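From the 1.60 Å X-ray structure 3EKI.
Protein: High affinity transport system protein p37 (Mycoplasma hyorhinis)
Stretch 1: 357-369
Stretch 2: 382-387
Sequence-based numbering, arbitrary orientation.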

# COMPACT_ATOMS: atom_id res chain seq x y z
N GLN A 357 -13.04 20.78 4.79
CA GLN A 357 -12.40 19.64 4.12
C GLN A 357 -11.31 20.11 3.18
O GLN A 357 -10.18 19.63 3.16
CB GLN A 357 -13.43 18.79 3.36
CG GLN A 357 -14.44 18.03 4.18
CD GLN A 357 -15.30 17.14 3.30
OE1 GLN A 357 -14.82 16.65 2.29
NE2 GLN A 357 -16.55 16.93 3.66
N ASN A 358 -11.62 21.08 2.33
CA ASN A 358 -10.66 21.59 1.37
C ASN A 358 -9.47 22.25 2.06
O ASN A 358 -8.33 22.13 1.59
CB ASN A 358 -11.31 22.58 0.40
CG ASN A 358 -12.38 21.92 -0.46
OD1 ASN A 358 -12.36 20.71 -0.70
ND2 ASN A 358 -13.37 22.69 -0.90
N LEU A 359 -9.65 22.94 3.18
CA LEU A 359 -8.52 23.50 3.93
C LEU A 359 -7.66 22.40 4.54
O LEU A 359 -6.44 22.51 4.60
CB LEU A 359 -9.03 24.42 5.02
CG LEU A 359 -9.46 25.81 4.59
CD1 LEU A 359 -10.31 26.40 5.72
CD2 LEU A 359 -8.29 26.73 4.29
N ILE A 360 -8.30 21.31 4.96
CA ILE A 360 -7.53 20.18 5.52
C ILE A 360 -6.73 19.54 4.39
O ILE A 360 -5.53 19.26 4.59
CB ILE A 360 -8.44 19.22 6.29
CG1 ILE A 360 -8.96 19.83 7.61
CG2 ILE A 360 -7.79 17.88 6.54
CD1 ILE A 360 -10.09 19.02 8.24
N VAL A 361 -7.33 19.34 3.23
CA VAL A 361 -6.55 18.79 2.09
C VAL A 361 -5.36 19.67 1.78
O VAL A 361 -4.23 19.21 1.64
CB VAL A 361 -7.46 18.59 0.86
CG1 VAL A 361 -6.64 18.30 -0.39
CG2 VAL A 361 -8.47 17.47 1.10
N GLN A 362 -5.54 20.99 1.67
CA GLN A 362 -4.46 21.89 1.32
C GLN A 362 -3.39 21.92 2.40
O GLN A 362 -2.21 22.11 2.10
CB GLN A 362 -5.00 23.30 1.10
CG GLN A 362 -4.01 24.22 0.39
CD GLN A 362 -3.66 23.69 -0.99
OE1 GLN A 362 -4.59 23.43 -1.75
NE2 GLN A 362 -2.37 23.55 -1.25
N THR A 363 -3.83 21.71 3.65
CA THR A 363 -2.85 21.66 4.74
C THR A 363 -1.92 20.44 4.57
O THR A 363 -0.70 20.59 4.78
CB THR A 363 -3.53 21.68 6.11
OG1 THR A 363 -4.21 22.94 6.25
CG2 THR A 363 -2.52 21.58 7.23
N PHE A 364 -2.45 19.29 4.20
CA PHE A 364 -1.59 18.13 3.92
C PHE A 364 -0.58 18.49 2.84
O PHE A 364 0.62 18.24 3.00
CB PHE A 364 -2.39 16.88 3.52
CG PHE A 364 -2.89 16.05 4.67
CD1 PHE A 364 -2.06 15.19 5.37
CD2 PHE A 364 -4.21 16.11 5.06
CE1 PHE A 364 -2.56 14.42 6.40
CE2 PHE A 364 -4.72 15.36 6.09
CZ PHE A 364 -3.89 14.52 6.78
N ILE A 365 -1.05 19.07 1.75
CA ILE A 365 -0.24 19.43 0.59
C ILE A 365 0.87 20.38 0.99
O ILE A 365 2.06 20.21 0.66
CB ILE A 365 -1.13 20.00 -0.52
CG1 ILE A 365 -2.08 18.96 -1.11
CG2 ILE A 365 -0.29 20.63 -1.61
CD1 ILE A 365 -3.18 19.46 -2.01
N ASN A 366 0.48 21.43 1.73
CA ASN A 366 1.46 22.44 2.11
C ASN A 366 2.46 21.91 3.13
O ASN A 366 3.63 22.32 3.08
CB ASN A 366 0.76 23.71 2.63
CG ASN A 366 -0.03 24.45 1.59
OD1 ASN A 366 -0.09 24.16 0.39
ND2 ASN A 366 -0.72 25.51 2.02
N LEU A 367 2.08 21.02 4.04
CA LEU A 367 2.97 20.43 5.02
C LEU A 367 4.04 19.58 4.29
O LEU A 367 5.20 19.58 4.72
CB LEU A 367 2.29 19.55 6.06
CG LEU A 367 1.49 20.23 7.17
CD1 LEU A 367 0.87 19.16 8.07
CD2 LEU A 367 2.34 21.19 7.99
N ALA A 368 3.61 18.87 3.26
CA ALA A 368 4.56 18.06 2.49
C ALA A 368 5.53 18.98 1.77
O ALA A 368 6.75 18.81 1.75
CB ALA A 368 3.83 17.15 1.50
N LYS A 369 4.99 20.03 1.17
CA LYS A 369 5.85 20.96 0.44
C LYS A 369 6.91 21.58 1.34
O LYS A 369 8.07 21.66 0.93
CB LYS A 369 5.01 22.05 -0.21
CG LYS A 369 5.78 23.14 -0.95
CD LYS A 369 4.82 24.01 -1.74
CE LYS A 369 4.73 25.42 -1.16
NZ LYS A 369 4.32 26.42 -2.18
N ASN A 382 4.58 10.40 0.69
CA ASN A 382 5.60 11.39 0.39
C ASN A 382 5.04 12.59 -0.34
O ASN A 382 5.77 13.52 -0.68
CB ASN A 382 6.73 10.75 -0.43
CG ASN A 382 7.35 9.60 0.33
OD1 ASN A 382 7.29 8.45 -0.13
ND2 ASN A 382 7.95 9.92 1.47
N GLY A 383 3.76 12.61 -0.61
CA GLY A 383 3.11 13.73 -1.28
C GLY A 383 1.60 13.53 -1.17
O GLY A 383 1.07 12.49 -0.78
N TYR A 384 0.88 14.57 -1.53
CA TYR A 384 -0.57 14.61 -1.50
C TYR A 384 -1.15 15.42 -2.65
O TYR A 384 -0.50 16.38 -3.09
CB TYR A 384 -1.05 15.24 -0.18
CG TYR A 384 -0.57 14.57 1.07
CD1 TYR A 384 0.51 15.12 1.76
CD2 TYR A 384 -1.13 13.41 1.59
CE1 TYR A 384 0.97 14.52 2.92
CE2 TYR A 384 -0.67 12.81 2.74
CZ TYR A 384 0.39 13.37 3.41
OH TYR A 384 0.86 12.78 4.55
N LYS A 385 -2.33 15.06 -3.12
CA LYS A 385 -3.09 15.80 -4.12
C LYS A 385 -4.55 15.86 -3.67
O LYS A 385 -5.02 14.97 -2.94
CB LYS A 385 -3.00 15.12 -5.48
CG LYS A 385 -1.68 14.51 -5.88
CD LYS A 385 -1.55 14.34 -7.39
CE LYS A 385 -1.01 12.98 -7.80
NZ LYS A 385 0.25 13.05 -8.58
N LYS A 386 -5.31 16.86 -4.07
CA LYS A 386 -6.75 16.89 -3.93
C LYS A 386 -7.41 15.89 -4.86
O LYS A 386 -6.98 15.80 -6.02
CB LYS A 386 -7.25 18.30 -4.30
CG LYS A 386 -8.75 18.51 -4.12
CD LYS A 386 -9.18 19.83 -4.76
CE LYS A 386 -10.66 20.12 -4.55
NZ LYS A 386 -11.05 21.44 -5.13
N ILE A 387 -8.44 15.18 -4.41
CA ILE A 387 -9.22 14.42 -5.38
C ILE A 387 -10.27 15.31 -6.02
O ILE A 387 -11.09 15.85 -5.29
CB ILE A 387 -9.86 13.19 -4.74
CG1 ILE A 387 -8.75 12.26 -4.22
CG2 ILE A 387 -10.83 12.51 -5.69
CD1 ILE A 387 -9.14 10.96 -3.62

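Helix 357-369 packs against the short strand 383-386 with the two chain directions at 149°, closer to antiparallel than parallel, and the axes approach to 7.3 Å. No hydrogen bond crosses between them. The backbone N atoms from V361 to K369 are bonded within the helix, as in A368 N to F364 O at 3.1 Å; what joins the two elements is packing.

The aromatic interaction is the centre of the contact. Y384, whose CA-to-CB bond points toward the helix, has the largest area covered by the opposing stretch. The edge of F364 meets the face of its ring, with centroids 5.0 Å apart and planes at 52°; F364 CD1 lies 3.6 Å from Y384 CZ. The same face receives a CH-pi contact, since F364 CB sits 3.9 Å from the centroid of the Y384 ring and only 17° off its normal. A tyrosine suits this buried place because its flat carbon ring can pack against phenylalanine while its hydroxyl is hydrogen-bonded elsewhere in the structure.

Aliphatic contacts extend the packing. A368 CB approaches Y384 CD1 at 3.9 Å, near the ring plane, so the small methyl of alanine meets the ring edge while the helix backbone stays close: the CA atoms of A368 and G383 are 5.9 Å apart. I365 starts sideways, but its side chain reaches in, placing CG1 4.0 Å from Y384 CB and 3.6 Å from Y384 O, while its CD1 lies 3.9 Å from K386 N. In this rotamer (chi1 m, chi2 t) the isoleucine's longer branch covers strand backbone as well as side chain. One turn earlier, V361 points toward the strand and sets CG1 3.8 Å from K386 CA; short, branched and apolar, valine suits this buried position against the backbone.

At the exposed margin, K386 is extended, with all four chi angles t. Its methylene chain supplies the contact with N358, whose OD1 lies 4.2 Å from K386 CE. Both residues have polar ends suited to solvent, while the lysine's methylenes can still pack against neighbours.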